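Uncharacterized protein (Legionella pneumophila subsp. pneumophila, PDB 4WRP) is of unknown function but is probably a Legionella effector, represented here by its mainly helical C-terminal DUF5617 domain. Local coordinates at residues A7-L12 / F65-H70. Sequence-based numbering, arbitrary orientation.
Sequences AAYHEL and FHWNRH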
loop_
_atom_site.group_PDB
_atom_site.type_symbol
_atom_site.label_atom_id
_atom_site.label_comp_id
_atom_site.label_asym_id
_atom_site.label_seq_id
_atom_site.Cartn_x
_atom_site.Cartn_y
_atom_site.Cartn_z
ATOM N N ALA A 7 -1.226 -8.852 -4.719
ATOM C CA ALA A 7 -1.727 -7.826 -5.665
ATOM C C ALA A 7 -3.240 -7.675 -5.568
ATOM O O ALA A 7 -3.758 -6.585 -5.641
ATOM C CB ALA A 7 -1.286 -8.143 -7.103
ATOM N N ALA A 8 -3.958 -8.773 -5.386
ATOM C CA ALA A 8 -5.425 -8.711 -5.224
ATOM C C ALA A 8 -5.805 -8.009 -3.928
ATOM O O ALA A 8 -6.761 -7.208 -3.919
ATOM C CB ALA A 8 -6.051 -10.086 -5.276
ATOM N N TYR A 9 -5.063 -8.261 -2.841
ATOM C CA TYR A 9 -5.294 -7.474 -1.608
ATOM C C TYR A 9 -5.068 -5.952 -1.873
ATOM O O TYR A 9 -5.829 -5.110 -1.430
ATOM C CB TYR A 9 -4.421 -7.963 -0.448
ATOM C CG TYR A 9 -4.597 -7.087 0.764
ATOM C CD1 TYR A 9 -3.869 -5.913 0.909
ATOM C CD2 TYR A 9 -5.499 -7.422 1.778
ATOM C CE1 TYR A 9 -4.041 -5.086 2.008
ATOM C CE2 TYR A 9 -5.678 -6.594 2.899
ATOM C CZ TYR A 9 -4.942 -5.430 3.003
ATOM O OH TYR A 9 -5.085 -4.601 4.070
ATOM N N HIS A 10 -4.010 -5.636 -2.613
ATOM C CA HIS A 10 -3.688 -4.262 -2.920
ATOM C C HIS A 10 -4.735 -3.601 -3.773
ATOM O O HIS A 10 -5.022 -2.459 -3.557
ATOM C CB HIS A 10 -2.270 -4.126 -3.513
ATOM C CG HIS A 10 -1.876 -2.724 -3.780
ATOM N ND1 HIS A 10 -1.716 -1.792 -2.781
ATOM C CD2 HIS A 10 -1.662 -2.065 -4.949
ATOM C CE1 HIS A 10 -1.420 -0.625 -3.322
ATOM N NE2 HIS A 10 -1.372 -0.770 -4.634
ATOM N N GLU A 11 -5.333 -4.317 -4.708
ATOM C CA GLU A 11 -6.436 -3.722 -5.482
ATOM C C GLU A 11 -7.631 -3.341 -4.575
ATOM O O GLU A 11 -8.195 -2.257 -4.685
ATOM C CB GLU A 11 -6.894 -4.671 -6.573
ATOM C CG GLU A 11 -7.964 -4.020 -7.400
ATOM C CD GLU A 11 -7.619 -2.559 -7.710
ATOM O OE1 GLU A 11 -8.457 -1.671 -7.397
ATOM O OE2 GLU A 11 -6.480 -2.300 -8.214
ATOM N N LEU A 12 -7.997 -4.222 -3.649
ATOM C CA LEU A 12 -9.063 -3.902 -2.685
ATOM C C LEU A 12 -8.657 -2.698 -1.873
ATOM O O LEU A 12 -9.460 -1.774 -1.647
ATOM C CB LEU A 12 -9.334 -5.054 -1.700
ATOM C CG LEU A 12 -9.920 -6.364 -2.169
ATOM C CD1 LEU A 12 -10.268 -7.139 -0.903
ATOM C CD2 LEU A 12 -11.145 -6.173 -3.099
ATOM N N PHE A 65 -7.459 -9.984 6.649
ATOM C CA PHE A 65 -6.893 -10.763 5.570
ATOM C C PHE A 65 -5.395 -11.069 5.808
ATOM O O PHE A 65 -4.646 -10.301 6.457
ATOM C CB PHE A 65 -7.111 -10.111 4.198
ATOM C CG PHE A 65 -8.561 -9.946 3.796
ATOM C CD1 PHE A 65 -9.567 -10.805 4.261
ATOM C CD2 PHE A 65 -8.914 -8.944 2.915
ATOM C CE1 PHE A 65 -10.890 -10.652 3.843
ATOM C CE2 PHE A 65 -10.231 -8.795 2.499
ATOM C CZ PHE A 65 -11.220 -9.653 2.952
ATOM N N HIS A 66 -4.976 -12.221 5.289
ATOM C CA HIS A 66 -3.606 -12.692 5.471
ATOM C C HIS A 66 -2.568 -11.654 5.016
ATOM O O HIS A 66 -1.550 -11.454 5.651
ATOM C CB HIS A 66 -3.424 -13.933 4.651
ATOM C CG HIS A 66 -2.051 -14.482 4.707
ATOM N ND1 HIS A 66 -1.519 -15.018 5.863
ATOM C CD2 HIS A 66 -1.100 -14.591 3.759
ATOM C CE1 HIS A 66 -0.302 -15.453 5.609
ATOM N NE2 HIS A 66 -0.030 -15.213 4.342
ATOM N N TRP A 67 -2.868 -10.992 3.904
ATOM C CA TRP A 67 -1.951 -10.068 3.283
ATOM C C TRP A 67 -1.782 -8.761 4.007
ATOM O O TRP A 67 -0.878 -8.010 3.684
ATOM C CB TRP A 67 -2.425 -9.765 1.879
ATOM C CG TRP A 67 -2.764 -10.992 1.161
ATOM C CD1 TRP A 67 -4.011 -11.444 0.836
ATOM C CD2 TRP A 67 -1.848 -11.962 0.709
ATOM N NE1 TRP A 67 -3.917 -12.635 0.180
ATOM C CE2 TRP A 67 -2.589 -12.967 0.075
ATOM C CE3 TRP A 67 -0.447 -12.058 0.742
ATOM C CZ2 TRP A 67 -1.985 -14.075 -0.495
ATOM C CZ3 TRP A 67 0.142 -13.131 0.190
ATOM C CH2 TRP A 67 -0.622 -14.144 -0.421
ATOM N N ASN A 68 -2.667 -8.477 4.950
ATOM C CA ASN A 68 -2.665 -7.210 5.638
ATOM C C ASN A 68 -1.345 -6.920 6.326
ATOM O O ASN A 68 -0.844 -5.816 6.256
ATOM C CB ASN A 68 -3.799 -7.126 6.650
ATOM C CG ASN A 68 -3.747 -5.866 7.474
ATOM O OD1 ASN A 68 -3.308 -5.875 8.618
ATOM N ND2 ASN A 68 -4.231 -4.786 6.914
ATOM N N ARG A 69 -0.792 -7.913 6.979
ATOM C CA ARG A 69 0.397 -7.697 7.748
ATOM C C ARG A 69 1.538 -7.156 6.894
ATOM O O ARG A 69 2.155 -6.153 7.246
ATOM C CB ARG A 69 0.824 -8.968 8.459
ATOM C CG ARG A 69 1.983 -8.691 9.386
ATOM C CD ARG A 69 2.336 -9.967 10.102
ATOM N NE ARG A 69 3.767 -10.061 10.391
ATOM C CZ ARG A 69 4.282 -10.299 11.593
ATOM N NH1 ARG A 69 5.600 -10.394 11.735
ATOM N NH2 ARG A 69 3.488 -10.474 12.641
ATOM N N HIS A 70 1.819 -7.793 5.763
ATOM C CA HIS A 70 2.902 -7.341 4.959
ATOM C C HIS A 70 2.525 -6.020 4.263
ATOM O O HIS A 70 3.367 -5.164 4.062
ATOM C CB HIS A 70 3.246 -8.347 3.892
ATOM C CG HIS A 70 4.387 -7.923 3.037
ATOM N ND1 HIS A 70 5.686 -7.895 3.499
ATOM C CD2 HIS A 70 4.430 -7.492 1.758
ATOM C CE1 HIS A 70 6.485 -7.491 2.529
ATOM N NE2 HIS A 70 5.743 -7.218 1.470
#
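Tyr9 of helix 6-21 is laid against the turn that leads into helix 68-83, and its side chain, from CB to the hydroxyl, carries most of the contact. Apolar packing begins at its base, where Tyr9 CB lies 3.6 Å from Trp67 CB; the two residues run antiparallel, the indole heading off to where its NE1 hydrogen-bonds the carbonyl O of Pro3. With CG anti to the backbone N (chi1 176°), the phenol is directed over the type I turn Phe65-Asn68, toward Asn68. One ring face has the backbone N of Asn68 above it, toward the rim, while Tyr9 CD2 meets the edge of the Phe65 ring, 3.9 Å from Phe65 CD2. At the margin, Leu12 CD1 touches Phe65 CE2 at 3.8 Å, Leu12 lying nearly perpendicular to Phe65.

The polar part is one hydrogen bond, Asn68 ND2 to Tyr9 OH at 3.0 Å, nearly straight (170°) and within the amide plane. Asn68 runs alongside the phenol, its amide turned 68° from the ring. Tyr48 OH also hydrogen-bonds the Tyr9 hydroxyl, and His71 meets the ring edge-to-face. Buried Tyr9 is thus fixed by two hydroxyl partners between helices 6-21, 34-49 and 68-83, while Phe65 and Trp67 pack its hydrocarbon.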